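Local coordinates for protein acetyl-xylan esterase (PDB 2CC0) that hydrolyses acetyl esters on xylan with the help of a bound metal ion, contributing to the breakdown of plant cell walls, at residues F36-G39 with Q40-A43; H66-M69 with T70-G73; E80-R83 with T84-I88. One frame throughout, in Å; residues are numbered along the deposited sequence. Where two conformers were deposited one is given.

Interaction 1. Residues F36-G39 with Q40-A43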
ATOM      1  N   PHE A  36      12.343   7.899  -8.018  1.00  6.67           N
ATOM      2  CA  PHE A  36      11.503   7.362  -9.104  1.00  6.20           C
ATOM      3  C   PHE A  36      11.878   8.133 -10.372  1.00  7.01           C
ATOM      4  O   PHE A  36      11.337   9.214 -10.647  1.00  6.83           O
ATOM      5  CB  PHE A  36      10.018   7.485  -8.761  1.00  6.38           C
ATOM      6  CG  PHE A  36       9.560   6.465  -7.765  1.00  5.79           C
ATOM      7  CD1 PHE A  36       9.698   6.708  -6.390  1.00  7.11           C
ATOM      8  CD2 PHE A  36       9.020   5.238  -8.197  1.00  7.92           C
ATOM      9  CE1 PHE A  36       9.272   5.737  -5.463  1.00  7.70           C
ATOM     10  CE2 PHE A  36       8.595   4.284  -7.265  1.00  7.25           C
ATOM     11  CZ  PHE A  36       8.728   4.535  -5.917  1.00  7.77           C
ATOM     12  N   ASN A  37      12.868   7.591 -11.085  1.00  6.98           N
ATOM     13  CA  ASN A  37      13.412   8.255 -12.289  1.00  6.67           C
ATOM     14  C   ASN A  37      12.544   8.028 -13.526  1.00  7.46           C
ATOM     15  O   ASN A  37      11.996   6.932 -13.724  1.00  8.00           O
ATOM     16  CB  ASN A  37      14.814   7.713 -12.620  1.00  7.43           C
ATOM     17  CG  ASN A  37      15.898   8.141 -11.623  1.00  7.17           C
ATOM     18  OD1 ASN A  37      15.728   9.027 -10.741  1.00 10.54           O
ATOM     19  ND2 ASN A  37      17.044   7.566 -11.811  1.00  7.27           N
ATOM     20  N   GLN A  38      12.501   9.024 -14.415  1.00  7.50           N
ATOM     21  CA  GLN A  38      11.955   8.771 -15.760  1.00  7.55           C
ATOM     22  C   GLN A  38      13.036   8.112 -16.614  1.00  7.87           C
ATOM     23  O   GLN A  38      14.211   8.517 -16.567  1.00  8.80           O
ATOM     24  CB  GLN A  38      11.538  10.069 -16.449  1.00  8.23           C
ATOM     25  CG  GLN A  38      10.314  10.717 -15.778  1.00  6.86           C
ATOM     26  CD  GLN A  38       9.813  11.898 -16.549  1.00  9.45           C
ATOM     27  OE1 GLN A  38       9.914  11.923 -17.773  1.00 11.76           O
ATOM     28  NE2 GLN A  38       9.270  12.882 -15.845  1.00 10.76           N
ATOM     29  N   GLY A  39      12.633   7.130 -17.410  1.00  8.05           N
ATOM     30  CA  GLY A  39      13.610   6.427 -18.281  1.00  7.81           C
ATOM     31  C   GLY A  39      14.367   7.388 -19.201  1.00  7.99           C
ATOM     32  O   GLY A  39      15.584   7.255 -19.387  1.00  9.49           O
ATOM     33  N   GLN A  40      13.681   8.387 -19.765  1.00  8.13           N
ATOM     34  CA  GLN A  40      14.387   9.294 -20.695  1.00  8.75           C
ATOM     35  C   GLN A  40      15.529  10.027 -19.996  1.00  9.82           C
ATOM     36  O   GLN A  40      16.563  10.278 -20.603  1.00 10.97           O
ATOM     37  CB  GLN A  40      13.418  10.285 -21.351  1.00  8.31           C
ATOM     38  CG  GLN A  40      12.771  11.270 -20.408  1.00  9.04           C
ATOM     39  CD  GLN A  40      11.799  12.191 -21.130  1.00  9.71           C
ATOM     40  OE1 GLN A  40      11.992  12.510 -22.323  1.00 14.59           O
ATOM     41  NE2 GLN A  40      10.781  12.654 -20.422  1.00  9.32           N
ATOM     42  N   TYR A  41      15.329  10.397 -18.730  1.00  9.86           N
ATOM     43  CA  TYR A  41      16.368  11.105 -17.964  1.00 10.58           C
ATOM     44  C   TYR A  41      17.464  10.173 -17.459  1.00 11.22           C
ATOM     45  O   TYR A  41      18.630  10.587 -17.366  1.00 11.24           O
ATOM     46  CB  TYR A  41      15.765  11.909 -16.808  1.00 10.80           C
ATOM     47  CG  TYR A  41      14.744  12.944 -17.266  1.00  9.24           C
ATOM     48  CD1 TYR A  41      14.936  13.653 -18.447  1.00  9.77           C
ATOM     49  CD2 TYR A  41      13.593  13.220 -16.496  1.00 11.43           C
ATOM     50  CE1 TYR A  41      13.985  14.608 -18.887  1.00 11.09           C
ATOM     51  CE2 TYR A  41      12.654  14.157 -16.919  1.00 11.86           C
ATOM     52  CZ  TYR A  41      12.866  14.851 -18.115  1.00 11.63           C
ATOM     53  OH  TYR A  41      11.961  15.805 -18.551  1.00 13.85           O
ATOM     54  N   ALA A  42      17.104   8.927 -17.136  1.00 10.98           N
ATOM     55  CA  ALA A  42      18.129   7.918 -16.804  1.00 11.56           C
ATOM     56  C   ALA A  42      19.034   7.690 -18.024  1.00 12.23           C
ATOM     57  O   ALA A  42      20.265   7.601 -17.886  1.00 14.02           O
ATOM     58  CB  ALA A  42      17.483   6.632 -16.390  1.00 11.93           C
ATOM     59  N   ALA A  43      18.427   7.599 -19.207  1.00 12.24           N
ATOM     60  CA  ALA A  43      19.178   7.399 -20.462  1.00 13.88           C
ATOM     61  C   ALA A  43      20.111   8.576 -20.743  1.00 14.46           C
ATOM     62  O   ALA A  43      21.255   8.388 -21.206  1.00 14.93           O
ATOM     63  CB  ALA A  43      18.191   7.194 -21.628  1.00 14.12           C
TER
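Gln-38 O takes two backbone N-H groups from the first turn of helix 39-44: Ala-42 N at 3.0 Å, with a nearly straight N-H...O angle of 162°, and Tyr-41 N, a weak partner whose hydrogen points well off line. This is a strand-to-helix turn of the polysaccharide deacetylase fold, with Gln-38 at the N-cap position between strand 34-37 and the helix. The next link of the helix runs from Ala-43 N to Gly-39 O at 2.9 Å. Gln-40 CG sits between its backbone N and carbonyl carbon (chi1 65°) and the chain runs on extended, which brings NE2 alongside the Gln-38 amide, where it donates to Gln-38 OE1 at 2.9 Å, the acceptor lying almost in the donor's amide plane. The other amide end, Gln-38 NE2, donates to the zinc ligand Asp-13, which places Gln-38 in the second shell of the metal site. Replacing Gln-38 by an alanine would probably leave both Asp-13 OD1 and Gln-40 NE2 without this hydrogen-bonding mate. Tyr-41 flanks the same amide, its ring plane 37° from it, while Gln-40 CG sits 3.7 Å above one ring face, toward the rim. Tyr-41 CE2 comes to 3.6 Å from Gln-38 OE1.

Interaction 2. Residues H66-M69 with T70-G73. With ZN (zinc ion), chain C.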
ATOM      1  N   HIS A  66       6.708  10.033 -18.876  1.00  9.51           N
ATOM      2  CA  HIS A  66       5.703  10.575 -17.961  1.00  9.83           C
ATOM      3  C   HIS A  66       4.322  10.841 -18.633  1.00  9.98           C
ATOM      4  O   HIS A  66       3.733  11.899 -18.418  1.00 10.54           O
ATOM      5  CB  HIS A  66       6.253  11.854 -17.276  1.00 10.68           C
ATOM      6  CG  HIS A  66       5.604  12.181 -15.965  1.00 11.35           C
ATOM      7  ND1 HIS A  66       4.396  12.834 -15.867  1.00 12.77           N
ATOM      8  CD2 HIS A  66       6.013  11.961 -14.690  1.00 13.71           C
ATOM      9  CE1 HIS A  66       4.087  13.007 -14.595  1.00 14.59           C
ATOM     10  NE2 HIS A  66       5.049  12.487 -13.859  1.00 13.74           N
ATOM     11  N   PRO A  67       3.813   9.880 -19.427  1.00  9.75           N
ATOM     12  CA  PRO A  67       2.482  10.078 -20.022  1.00 10.51           C
ATOM     13  C   PRO A  67       1.402   9.801 -18.991  1.00 10.92           C
ATOM     14  O   PRO A  67       1.699   9.211 -17.943  1.00 10.80           O
ATOM     15  CB  PRO A  67       2.418   8.983 -21.099  1.00 11.26           C
ATOM     16  CG  PRO A  67       3.251   7.888 -20.547  1.00 10.48           C
ATOM     17  CD  PRO A  67       4.393   8.567 -19.807  1.00 10.01           C
ATOM     18  N   HIS A  68       0.165  10.182 -19.298  1.00 11.11           N
ATOM     19  CA  HIS A  68      -0.976   9.679 -18.543  1.00 12.35           C
ATOM     20  C   HIS A  68      -1.165   8.237 -19.011  1.00 12.66           C
ATOM     21  O   HIS A  68      -1.741   7.986 -20.056  1.00 13.21           O
ATOM     22  CB  HIS A  68      -2.204  10.533 -18.863  1.00 13.61           C
ATOM     23  CG  HIS A  68      -2.167  11.891 -18.241  1.00 14.51           C
ATOM     24  ND1 HIS A  68      -2.638  12.140 -16.969  1.00 16.59           N
ATOM     25  CD2 HIS A  68      -1.709  13.074 -18.715  1.00 16.48           C
ATOM     26  CE1 HIS A  68      -2.462  13.419 -16.681  1.00 16.65           C
ATOM     27  NE2 HIS A  68      -1.906  14.007 -17.725  1.00 16.90           N
ATOM     28  N   MET A  69      -0.667   7.273 -18.242  1.00 11.99           N
ATOM     29  CA  MET A  69      -0.549   5.862 -18.697  0.50 11.84           C
ATOM     30  C   MET A  69      -1.894   5.205 -19.012  1.00 12.56           C
ATOM     31  O   MET A  69      -1.977   4.345 -19.880  1.00 13.05           O
ATOM     32  CB  MET A  69       0.218   4.997 -17.670  0.50 10.76           C
ATOM     33  CG  MET A  69       1.732   5.324 -17.497  0.50  9.65           C
ATOM     34  SD  MET A  69       2.870   4.723 -18.788  0.50  9.66           S
ATOM     35  CE  MET A  69       3.030   2.965 -18.415  0.50  8.88           C
ATOM     36  N   THR A  70      -2.930   5.597 -18.287  1.00 13.21           N
ATOM     37  CA  THR A  70      -4.236   4.973 -18.477  1.00 15.20           C
ATOM     38  C   THR A  70      -4.876   5.439 -19.786  1.00 15.60           C
ATOM     39  O   THR A  70      -5.877   4.865 -20.212  1.00 16.90           O
ATOM     40  CB  THR A  70      -5.181   5.194 -17.271  1.00 15.98           C
ATOM     41  OG1 THR A  70      -5.576   6.568 -17.212  1.00 17.56           O
ATOM     42  CG2 THR A  70      -4.503   4.777 -15.950  1.00 16.76           C
ATOM     43  N   GLN A  71      -4.288   6.459 -20.420  1.00 14.96           N
ATOM     44  CA  GLN A  71      -4.738   6.880 -21.761  1.00 16.08           C
ATOM     45  C   GLN A  71      -4.056   6.100 -22.902  1.00 16.20           C
ATOM     46  O   GLN A  71      -4.403   6.290 -24.094  1.00 17.38           O
ATOM     47  CB  GLN A  71      -4.529   8.384 -21.919  1.00 16.54           C
ATOM     48  CG  GLN A  71      -5.388   9.200 -20.966  1.00 19.86           C
ATOM     49  CD  GLN A  71      -5.107  10.690 -21.033  1.00 25.01           C
ATOM     50  OE1 GLN A  71      -4.536  11.188 -22.007  1.00 28.49           O
ATOM     51  NE2 GLN A  71      -5.493  11.411 -19.985  1.00 27.24           N
ATOM     52  N   LEU A  72      -3.101   5.234 -22.547  1.00 15.76           N
ATOM     53  CA  LEU A  72      -2.359   4.433 -23.514  1.00 16.13           C
ATOM     54  C   LEU A  72      -2.930   3.040 -23.678  1.00 16.17           C
ATOM     55  O   LEU A  72      -3.587   2.502 -22.768  1.00 17.13           O
ATOM     56  CB  LEU A  72      -0.869   4.300 -23.116  1.00 16.03           C
ATOM     57  CG  LEU A  72      -0.090   5.596 -22.863  1.00 16.56           C
ATOM     58  CD1 LEU A  72       1.322   5.297 -22.403  1.00 16.94           C
ATOM     59  CD2 LEU A  72      -0.079   6.507 -24.071  1.00 19.93           C
ATOM     60  N   GLY A  73      -2.662   2.439 -24.835  1.00 16.07           N
ATOM     61  CA  GLY A  73      -2.918   1.014 -25.001  1.00 16.31           C
ATOM     62  C   GLY A  73      -1.880   0.198 -24.257  1.00 15.88           C
ATOM     63  O   GLY A  73      -0.813   0.714 -23.899  1.00 15.44           O
TER
HETATM   64 ZN    ZN C 200       6.043  12.308 -11.880  0.50 12.92          ZN
HETATM   65  O   HOH W   1       5.620  14.268 -11.337  1.00 29.49           O
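Leu-72 CD1 lies 3.7 Å from Pro-67 CG, the two side chains crossing at about a right angle and the CD1 methyl meeting the proline ring at its CG corner. Met-69 SD approaches the same methyl at 4.0 Å; because the methionine was modelled in two conformers, that second contact is less certain. The chain folds back through two backbone hydrogen bonds, Gln-71 N to His-68 O and Leu-72 N to Met-69 O, each 3.0 Å long. Both donors stand well above the plane of the carbonyl they meet, so neither lies on a lone pair, consistent with the i to i+3 bonding of a short 3-10 segment. His-68 and Gln-71 leave this turn side by side and pointing the same way, and Gln-71 NE2 comes to 3.6 Å from His-68 CB. Imidazole and amide planes are almost parallel, 5° apart, yet the amide meets mainly CB and CG of the histidine.

Both segments belong to the loop between strand 58-61 and helix 74-90, which in this family carries the His-X-X-X-His metal motif, here His-62 and His-66. His-66 NE2 binds the zinc ion at 2.2 Å, water 1 is a further ligand at 2.1 Å, and Asp-13 and His-62 also coordinate the metal. With chi1 at -156°, CG of His-66 is swung opposite its backbone N, directing the ring toward the ion. Further out, Tyr-103 meets His-66 edge-to-face and stacks on His-68, linking the metal ligand to the 3-10 turn, while a hydrogen bond from His-68 ND1 to Glu-105 probably helps to fix how that imidazole is turned. Met-69 rests on Met-77 and Ile-81 of helix 74-90.

Interaction 3. Residues E80-R83 with T84-I88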
ATOM      1  N   GLU A  80       6.748   1.891 -22.418  1.00 10.74           N
ATOM      2  CA  GLU A  80       7.160   2.901 -21.455  1.00 10.18           C
ATOM      3  C   GLU A  80       7.850   2.264 -20.245  1.00  9.72           C
ATOM      4  O   GLU A  80       8.890   2.736 -19.768  1.00  9.83           O
ATOM      5  CB  GLU A  80       5.922   3.691 -21.005  1.00 10.68           C
ATOM      6  CG  GLU A  80       5.442   4.735 -22.019  1.00 10.32           C
ATOM      7  CD  GLU A  80       6.120   6.096 -21.883  1.00 11.26           C
ATOM      8  OE1 GLU A  80       6.662   6.412 -20.810  1.00 11.00           O
ATOM      9  OE2 GLU A  80       6.093   6.865 -22.876  1.00 14.05           O
ATOM     10  N   ILE A  81       7.259   1.197 -19.729  1.00  9.32           N
ATOM     11  CA  ILE A  81       7.819   0.534 -18.546  1.00  9.52           C
ATOM     12  C   ILE A  81       9.130  -0.225 -18.859  1.00  9.52           C
ATOM     13  O   ILE A  81      10.154  -0.076 -18.155  1.00  8.99           O
ATOM     14  CB  ILE A  81       6.753  -0.357 -17.881  1.00  9.61           C
ATOM     15  CG1 ILE A  81       5.804   0.551 -17.072  1.00 11.77           C
ATOM     16  CG2 ILE A  81       7.402  -1.371 -16.956  1.00 11.05           C
ATOM     17  CD1 ILE A  81       4.559  -0.152 -16.527  1.00 12.52           C
ATOM     18  N   SER A  82       9.105  -1.016 -19.933  1.00 10.13           N
ATOM     19  CA  SER A  82      10.277  -1.813 -20.277  0.50 10.46           C
ATOM     20  C   SER A  82      11.489  -0.948 -20.653  1.00 10.69           C
ATOM     21  O   SER A  82      12.608  -1.241 -20.237  1.00 10.33           O
ATOM     22  CB  SER A  82       9.949  -2.815 -21.377  0.50 11.12           C
ATOM     23  OG  SER A  82       9.500  -2.155 -22.535  0.50 10.01           O
ATOM     24  N   ARG A  83      11.276   0.121 -21.410  1.00 10.37           N
ATOM     25  CA  ARG A  83      12.388   0.999 -21.789  0.50 10.69           C
ATOM     26  C   ARG A  83      13.008   1.646 -20.557  1.00  9.79           C
ATOM     27  O   ARG A  83      14.209   1.890 -20.505  1.00 10.92           O
ATOM     28  CB  ARG A  83      11.934   2.057 -22.792  0.50 11.24           C
ATOM     29  CG  ARG A  83      11.725   1.488 -24.199  0.50 13.62           C
ATOM     30  CD  ARG A  83      10.487   2.085 -24.843  0.50 16.23           C
ATOM     31  NE  ARG A  83      10.695   3.458 -25.244  0.50 17.75           N
ATOM     32  CZ  ARG A  83       9.788   4.428 -25.186  0.50 18.64           C
ATOM     33  NH1 ARG A  83       8.564   4.206 -24.731  0.50 17.42           N
ATOM     34  NH2 ARG A  83      10.124   5.640 -25.603  0.50 18.86           N
ATOM     35  N   THR A  84      12.164   1.940 -19.561  1.00  8.90           N
ATOM     36  CA  THR A  84      12.681   2.515 -18.328  1.00  8.42           C
ATOM     37  C   THR A  84      13.490   1.489 -17.489  1.00  8.76           C
ATOM     38  O   THR A  84      14.524   1.856 -16.899  1.00  8.94           O
ATOM     39  CB  THR A  84      11.529   3.180 -17.535  1.00  7.54           C
ATOM     40  OG1 THR A  84      10.924   4.179 -18.370  1.00  8.36           O
ATOM     41  CG2 THR A  84      12.068   3.840 -16.271  1.00  7.01           C
ATOM     42  N   GLN A  85      13.022   0.227 -17.430  1.00  8.85           N
ATOM     43  CA  GLN A  85      13.789  -0.850 -16.778  1.00  9.29           C
ATOM     44  C   GLN A  85      15.178  -0.912 -17.420  1.00  9.40           C
ATOM     45  O   GLN A  85      16.193  -0.908 -16.733  1.00  9.88           O
ATOM     46  CB  GLN A  85      13.096  -2.215 -16.934  1.00  9.00           C
ATOM     47  CG  GLN A  85      11.763  -2.368 -16.168  1.00 10.05           C
ATOM     48  CD  GLN A  85      11.949  -2.242 -14.651  1.00 10.51           C
ATOM     49  OE1 GLN A  85      11.896  -1.137 -14.099  1.00  9.49           O
ATOM     50  NE2 GLN A  85      12.233  -3.369 -13.985  1.00 10.73           N
ATOM     51  N   GLN A  86      15.185  -0.907 -18.751  1.00  9.85           N
ATOM     52  CA  GLN A  86      16.425  -1.004 -19.527  1.00 11.25           C
ATOM     53  C   GLN A  86      17.330   0.209 -19.284  1.00 11.20           C
ATOM     54  O   GLN A  86      18.542   0.059 -19.113  1.00 12.23           O
ATOM     55  CB  GLN A  86      16.080  -1.138 -21.014  1.00 12.41           C
ATOM     56  CG  GLN A  86      15.421  -2.478 -21.388  1.00 16.61           C
ATOM     57  CD  GLN A  86      14.537  -2.389 -22.638  1.00 24.55           C
ATOM     58  OE1 GLN A  86      14.593  -1.409 -23.387  1.00 25.10           O
ATOM     59  NE2 GLN A  86      13.691  -3.410 -22.850  1.00 25.38           N
ATOM     60  N   ALA A  87      16.755   1.412 -19.278  1.00 10.54           N
ATOM     61  CA  ALA A  87      17.585   2.620 -19.127  1.00  9.90           C
ATOM     62  C   ALA A  87      18.214   2.688 -17.735  1.00 10.04           C
ATOM     63  O   ALA A  87      19.388   3.054 -17.579  1.00 10.97           O
ATOM     64  CB  ALA A  87      16.784   3.887 -19.420  1.00 10.29           C
ATOM     65  N   ILE A  88      17.428   2.356 -16.706  1.00  9.38           N
ATOM     66  CA  ILE A  88      17.962   2.410 -15.347  1.00  9.11           C
ATOM     67  C   ILE A  88      19.035   1.330 -15.122  1.00  9.27           C
ATOM     68  O   ILE A  88      20.129   1.613 -14.585  1.00 10.43           O
ATOM     69  CB  ILE A  88      16.820   2.358 -14.294  1.00  8.27           C
ATOM     70  CG1 ILE A  88      15.942   3.614 -14.447  1.00  7.91           C
ATOM     71  CG2 ILE A  88      17.388   2.173 -12.882  1.00  9.38           C
ATOM     72  CD1 ILE A  88      14.586   3.553 -13.698  1.00  9.74           C
TER
HETATM   73  O   HOH W   2      11.915  -2.264 -24.227  1.00 33.48           O
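Three regular i to i+4 bonds carry the backbone from residues 80-83 into 84-88: Gln-85 N to Ile-81 O at 3.0 Å, Gln-86 N to Ser-82 O at 3.0 Å and Ala-87 N to Arg-83 O at 2.9 Å. The first is close to linear, 162° at the hydrogen, whereas the last is more bent, at 149°. The remaining link, from Thr-84 N to Glu-80 O, is weak at 3.4 Å.

A side chain strengthens the hold on that carbonyl. Thr-84 OG1 donates to Glu-80 O at 2.9 Å, lying nearly in line with the C=O bond. This follows from chi1 of -58°, which sets the hydroxyl beside the backbone N and facing back along the helix; the threonine thereby gives both its N-H and its O-H to one carbonyl. Gln-85 bends at chi2 after bringing its CG to 3.4 Å from Ile-81 O.

All of this lies on helix 74-90, which covers strand 58-61 of the deacetylase fold through Thr-84 and Ile-88, the latter touching Val-59. Asn-61 of that strand donates to both Ile-81 O and Gln-85 OE1, while Gln-85 NE2 reaches Pro-96 O, so that the buried amide is satisfied at both ends, and the Glu-80 carboxylate is likewise engaged, by Thr-65 OG1 and Tyr-64 N of the loop after the strand. On another flank Gln-86 stretches back over the preceding turn, and its CD comes to 3.3 Å from Ser-82 O. Water 2 lies between Ser-82 OG and Gln-86 NE2, but this bridge is doubtful, since the serine has two conformers and the amide contact is unusually short. In the conformer given, and with the same caution, Ser-82 OG is also hydrogen-bonded to Asp-78 O, one turn earlier.

In the fold
Interactions 1 and 3 are partly buried, their centres about 8 Å apart, whereas interaction 2 is a surface contact. Helix 39-44 and helix 74-90 meet directly: Gly-39 CA is 3.5 Å from Thr-84 OG1, and Ala-42 CB packs on Ile-88 CG1. Interaction 2 adjoins the earlier part of helix 74-90, where Pro-67 CD approaches Glu-80 OE1 at 3.3 Å. Interactions 1 and 2 meet at the zinc site: Gln-38 is hydrogen-bonded to the ligand Asp-13, and its NE2 packs on CB of the ligand His-66. Interaction 1 pairs two amides at a helix start, interaction 2 combines a zinc-bound histidine, 3-10 bonds and apolar contacts, and interaction 3 relies on alpha-helical bonds reinforced by a hydroxyl.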